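Local structure of obscurin (2YZ8) at residues 26-32 with 61-67; 51-55 with 66-71. The protein is a giant muscle protein, here one of its many immunoglobulin-like domains, that probably helps organise myofibrils and carries signalling modules. One frame throughout, in Å; residues are numbered along the deposited sequence.

Both contacts belong to one antiparallel sheet of the immunoglobulin-like domain, and strand 62-67 serves in each. Contact 1 pairs that strand with 26-32 near the centre of the chain. Contact 2 pairs its end, and the loop that follows, with the start of strand 54-59, the edge strand on the other side. The contact centres lie about 13 Å apart, and Val-66 and Val-67 are common to both. Along the chain the segments alternate, 26-32, 51-55, 61-67, 66-71, so contact 2 ties together the open end of a hairpin, while contact 1 joins that hairpin to an earlier strand. Packing of Ala-26 on Leu-70 and of Leu-65 on Tyr-54 makes the two contacts continuous.

Contact 1 of 2, residues 26-32 with 61-67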
# COMPACT_ATOMS: atom_id res chain seq x y z
N ALA A 26 -2.13 -0.33 -9.23
CA ALA A 26 -2.86 0.05 -8.02
C ALA A 26 -2.00 0.98 -7.19
O ALA A 26 -0.84 0.66 -6.90
CB ALA A 26 -3.23 -1.19 -7.23
N THR A 27 -2.55 2.13 -6.81
CA THR A 27 -1.84 3.05 -5.91
C THR A 27 -2.52 3.11 -4.55
O THR A 27 -3.60 3.68 -4.40
CB THR A 27 -1.72 4.47 -6.50
OG1 THR A 27 -1.05 4.42 -7.76
CG2 THR A 27 -0.93 5.36 -5.56
N LEU A 28 -1.87 2.50 -3.56
CA LEU A 28 -2.35 2.51 -2.18
C LEU A 28 -1.71 3.67 -1.42
O LEU A 28 -0.48 3.79 -1.37
CB LEU A 28 -2.02 1.18 -1.50
CG LEU A 28 -2.86 -0.03 -1.91
CD1 LEU A 28 -2.80 -0.31 -3.41
CD2 LEU A 28 -2.39 -1.24 -1.15
N ARG A 29 -2.55 4.53 -0.85
CA ARG A 29 -2.08 5.76 -0.21
C ARG A 29 -2.53 5.87 1.24
O ARG A 29 -3.69 5.59 1.57
CB ARG A 29 -2.59 6.98 -0.97
CG ARG A 29 -2.02 7.16 -2.37
CD ARG A 29 -2.59 8.42 -3.00
NE ARG A 29 -1.97 8.74 -4.28
CZ ARG A 29 -2.45 8.40 -5.47
NH1 ARG A 29 -1.80 8.75 -6.57
NH2 ARG A 29 -3.57 7.69 -5.56
N CYS A 30 -1.62 6.30 2.10
CA CYS A 30 -1.96 6.68 3.47
C CYS A 30 -1.10 7.86 3.93
O CYS A 30 -0.19 8.29 3.21
CB CYS A 30 -1.85 5.49 4.44
SG CYS A 30 -0.22 4.74 4.57
N VAL A 31 -1.40 8.39 5.11
CA VAL A 31 -0.74 9.61 5.59
C VAL A 31 -0.32 9.50 7.06
O VAL A 31 -1.11 9.04 7.89
CB VAL A 31 -1.65 10.86 5.41
CG1 VAL A 31 -0.93 12.12 5.84
CG2 VAL A 31 -2.12 11.00 3.96
N LEU A 32 0.91 9.91 7.35
CA LEU A 32 1.43 9.95 8.72
C LEU A 32 1.16 11.31 9.37
O LEU A 32 0.89 12.30 8.68
CB LEU A 32 2.95 9.71 8.72
CG LEU A 32 3.50 8.37 8.23
CD1 LEU A 32 4.98 8.52 7.84
CD2 LEU A 32 3.31 7.28 9.27
N ALA A 61 4.75 13.46 4.48
CA ALA A 61 3.95 12.56 5.31
C ALA A 61 3.06 11.63 4.47
O ALA A 61 2.47 10.67 5.01
CB ALA A 61 3.12 13.35 6.29
N MSE A 62 2.96 11.90 3.17
CA MSE A 62 2.18 11.06 2.26
C MSE A 62 2.97 9.81 1.88
O MSE A 62 4.12 9.89 1.42
CB MSE A 62 1.78 11.81 0.98
CG MSE A 62 1.57 13.32 1.12
SE MSE A 62 -0.25 13.95 1.48
CE MSE A 62 0.03 15.82 1.08
N LEU A 63 2.34 8.66 2.06
CA LEU A 63 2.93 7.36 1.75
C LEU A 63 2.16 6.70 0.61
O LEU A 63 0.93 6.78 0.55
CB LEU A 63 2.92 6.45 2.98
CG LEU A 63 3.74 6.91 4.19
CD1 LEU A 63 3.38 6.05 5.39
CD2 LEU A 63 5.24 6.87 3.90
N GLU A 64 2.89 6.03 -0.27
CA GLU A 64 2.30 5.48 -1.48
C GLU A 64 2.95 4.14 -1.84
O GLU A 64 4.18 4.02 -1.84
CB GLU A 64 2.49 6.50 -2.60
CG GLU A 64 1.91 6.12 -3.95
CD GLU A 64 2.21 7.16 -5.02
OE1 GLU A 64 2.27 6.79 -6.21
OE2 GLU A 64 2.38 8.35 -4.68
N LEU A 65 2.12 3.14 -2.12
CA LEU A 65 2.57 1.86 -2.66
C LEU A 65 1.96 1.65 -4.04
O LEU A 65 0.73 1.65 -4.19
CB LEU A 65 2.21 0.67 -1.75
CG LEU A 65 2.43 -0.74 -2.31
CD1 LEU A 65 3.91 -1.12 -2.30
CD2 LEU A 65 1.60 -1.79 -1.57
N VAL A 66 2.82 1.46 -5.03
CA VAL A 66 2.37 1.20 -6.38
C VAL A 66 2.56 -0.29 -6.65
O VAL A 66 3.65 -0.83 -6.50
CB VAL A 66 3.12 2.07 -7.42
CG1 VAL A 66 2.54 1.87 -8.81
CG2 VAL A 66 3.03 3.54 -7.03
N VAL A 67 1.46 -0.94 -7.01
CA VAL A 67 1.47 -2.35 -7.40
C VAL A 67 1.29 -2.37 -8.91
O VAL A 67 0.20 -2.12 -9.41
CB VAL A 67 0.32 -3.14 -6.72
CG1 VAL A 67 0.48 -4.63 -6.95
CG2 VAL A 67 0.25 -2.83 -5.23
O HOH W 1 1.06 6.55 -8.63
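Thr-27 and Glu-64 meet on the outward face of two antiparallel strands, where the methyl CG2 of Thr-27 presses on Glu-64 CG at 3.4 Å. With CG2 anti to the backbone N (chi1 -57° for OG1), the threonine turns its methyl to the glutamate chain. That same methyl sits over the centre of one face of the Arg-29 guanidinium, so it touches both an aliphatic chain and a flat cation. The carboxylate answers the cation through charge alone: Glu-64 OE2 lies 4.4 Å from Arg-29 NE, well out of the guanidinium plane. A water donates to Glu-64 OE1 at 2.7 Å and also bonds Thr-27 OG1, closing a polar bridge between the strands.

On the inward face the partners are apolar. Leu-28 and Leu-65 lie side by side and point the same way, their CD2 atoms 4.0 Å apart, while Cys-30 SG rests against Leu-63 CB at 3.9 Å. Farther along, Leu-32 and Leu-63 cross at a slant, CG of the first meeting CD1 of the second at 3.7 Å. A glycine in place of Leu-32 would probably open a gap beside Leu-63 CD1.

Seven backbone hydrogen bonds fix this register. Reciprocal pairs join Ala-26 with Val-67, Leu-28 with Leu-65 and Cys-30 with Leu-63, and Leu-32 N reaches Ala-61 O at 2.9 Å. The inward side chains continue onto strand 76-82 of the facing sheet, where Leu-28 and Leu-65 touch Tyr-78, and Cys-30 and Leu-63 touch Cys-80. This is the B-E strand pair of the immunoglobulin beta-sandwich, here in an I-set domain, with one face to the core and the other outward.

Contact 2 of 2, residues 51-55 with 66-71; sequences GDKYS and VVRNLR
Lys-53 reaches over the loop after strand 62-67, and its NZ bonds to Arg-68 O at 2.8 Å, in the carbonyl plane. The chain is bent at chi2 (73°), which brings the amine back to this loop although the side chain starts out away from it. NZ also lies 2.8 Å from Asn-69 O and forms a salt bridge with Asp-74, which takes Arg-71 on its other carboxylate oxygen. The lysine backbone joins in too, for Arg-68 N donates to Lys-53 O at 2.9 Å, almost straight.

Arg-68 runs the opposite way, back across 51-55. A bend at chi3 (-79°) swings its guanidinium over Ser-55, whose CB lies 3.4 Å from NH2 and sits over one face, offset toward the rim. The same group nears the turn carbonyls, with NE 3.0 Å from Asp-52 O.

Ser-55 contributes mainly backbone: its N and O form the reciprocal bonds with Val-66 O and N, and its CB packs on Val-66 CB at 4.0 Å. Its OG bonds instead to Arg-57.

The chemistry is thus largely that of cationic side chains set against backbone oxygens at the open end of the 54-59/62-67 hairpin. Carbonyl groups there probably help to stabilise both charges, while Asp-74 gathers Lys-53 and Arg-71 and likely offsets their mutual proximity.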
# COMPACT_ATOMS: atom_id res chain seq x y z
N GLY A 51 10.84 -3.26 -5.89
CA GLY A 51 11.31 -4.01 -7.06
C GLY A 51 10.54 -3.63 -8.31
O GLY A 51 10.07 -2.49 -8.43
N ASP A 52 10.41 -4.57 -9.24
CA ASP A 52 9.63 -4.34 -10.45
C ASP A 52 8.13 -4.37 -10.16
O ASP A 52 7.36 -3.61 -10.75
CB ASP A 52 9.98 -5.38 -11.53
CG ASP A 52 11.36 -5.15 -12.14
OD1 ASP A 52 12.07 -4.20 -11.75
OD2 ASP A 52 11.75 -5.95 -13.03
N LYS A 53 7.73 -5.23 -9.22
CA LYS A 53 6.33 -5.38 -8.84
C LYS A 53 5.82 -4.23 -7.97
O LYS A 53 4.74 -3.68 -8.22
CB LYS A 53 6.11 -6.71 -8.11
CG LYS A 53 4.65 -7.07 -7.91
CD LYS A 53 4.03 -7.50 -9.23
CE LYS A 53 2.53 -7.51 -9.16
NZ LYS A 53 1.94 -7.75 -10.50
N TYR A 54 6.58 -3.89 -6.94
CA TYR A 54 6.18 -2.89 -5.97
C TYR A 54 7.10 -1.69 -6.01
O TYR A 54 8.33 -1.84 -6.04
CB TYR A 54 6.16 -3.47 -4.56
CG TYR A 54 5.43 -4.77 -4.43
CD1 TYR A 54 4.03 -4.81 -4.40
CD2 TYR A 54 6.12 -5.98 -4.33
CE1 TYR A 54 3.35 -6.02 -4.28
CE2 TYR A 54 5.45 -7.19 -4.22
CZ TYR A 54 4.07 -7.20 -4.19
OH TYR A 54 3.43 -8.40 -4.07
N SER A 55 6.51 -0.50 -6.02
CA SER A 55 7.27 0.73 -5.87
C SER A 55 6.81 1.41 -4.58
O SER A 55 5.61 1.68 -4.41
CB SER A 55 7.06 1.64 -7.09
OG SER A 55 7.84 2.82 -6.99
N VAL A 66 2.82 1.46 -5.03
CA VAL A 66 2.37 1.20 -6.38
C VAL A 66 2.56 -0.29 -6.65
O VAL A 66 3.65 -0.83 -6.50
CB VAL A 66 3.12 2.07 -7.42
CG1 VAL A 66 2.54 1.87 -8.81
CG2 VAL A 66 3.03 3.54 -7.03
N VAL A 67 1.46 -0.94 -7.01
CA VAL A 67 1.47 -2.35 -7.40
C VAL A 67 1.29 -2.37 -8.91
O VAL A 67 0.20 -2.12 -9.41
CB VAL A 67 0.32 -3.14 -6.72
CG1 VAL A 67 0.48 -4.63 -6.95
CG2 VAL A 67 0.25 -2.83 -5.23
N ARG A 68 2.37 -2.66 -9.63
CA ARG A 68 2.36 -2.62 -11.08
C ARG A 68 1.91 -3.95 -11.68
O ARG A 68 1.90 -4.98 -11.00
CB ARG A 68 3.73 -2.20 -11.61
CG ARG A 68 4.04 -0.73 -11.37
CD ARG A 68 5.48 -0.37 -11.67
NE ARG A 68 6.37 -0.77 -10.58
CZ ARG A 68 7.52 -0.18 -10.30
NH1 ARG A 68 7.95 0.85 -11.02
NH2 ARG A 68 8.26 -0.63 -9.29
N ASN A 69 1.51 -3.92 -12.96
CA ASN A 69 1.02 -5.10 -13.68
C ASN A 69 0.02 -5.93 -12.87
O ASN A 69 0.25 -7.13 -12.62
CB ASN A 69 2.19 -5.97 -14.18
CG ASN A 69 3.09 -5.24 -15.17
OD1 ASN A 69 3.59 -4.15 -14.90
ND2 ASN A 69 3.32 -5.86 -16.33
N LEU A 70 -1.08 -5.30 -12.47
CA LEU A 70 -2.07 -5.95 -11.62
C LEU A 70 -2.64 -7.23 -12.22
O LEU A 70 -3.13 -7.24 -13.35
CB LEU A 70 -3.22 -5.00 -11.26
CG LEU A 70 -3.13 -4.20 -9.96
CD1 LEU A 70 -4.44 -3.47 -9.77
CD2 LEU A 70 -2.85 -5.09 -8.76
N ARG A 71 -2.55 -8.30 -11.43
CA ARG A 71 -3.14 -9.60 -11.74
C ARG A 71 -4.13 -9.89 -10.62
O ARG A 71 -4.02 -9.29 -9.55
CB ARG A 71 -2.05 -10.67 -11.73
CG ARG A 71 -0.90 -10.47 -12.70
CD ARG A 71 0.29 -11.32 -12.26
NE ARG A 71 0.78 -10.90 -10.95
CZ ARG A 71 1.52 -11.65 -10.14
NH1 ARG A 71 1.87 -12.88 -10.49
NH2 ARG A 71 1.91 -11.17 -8.96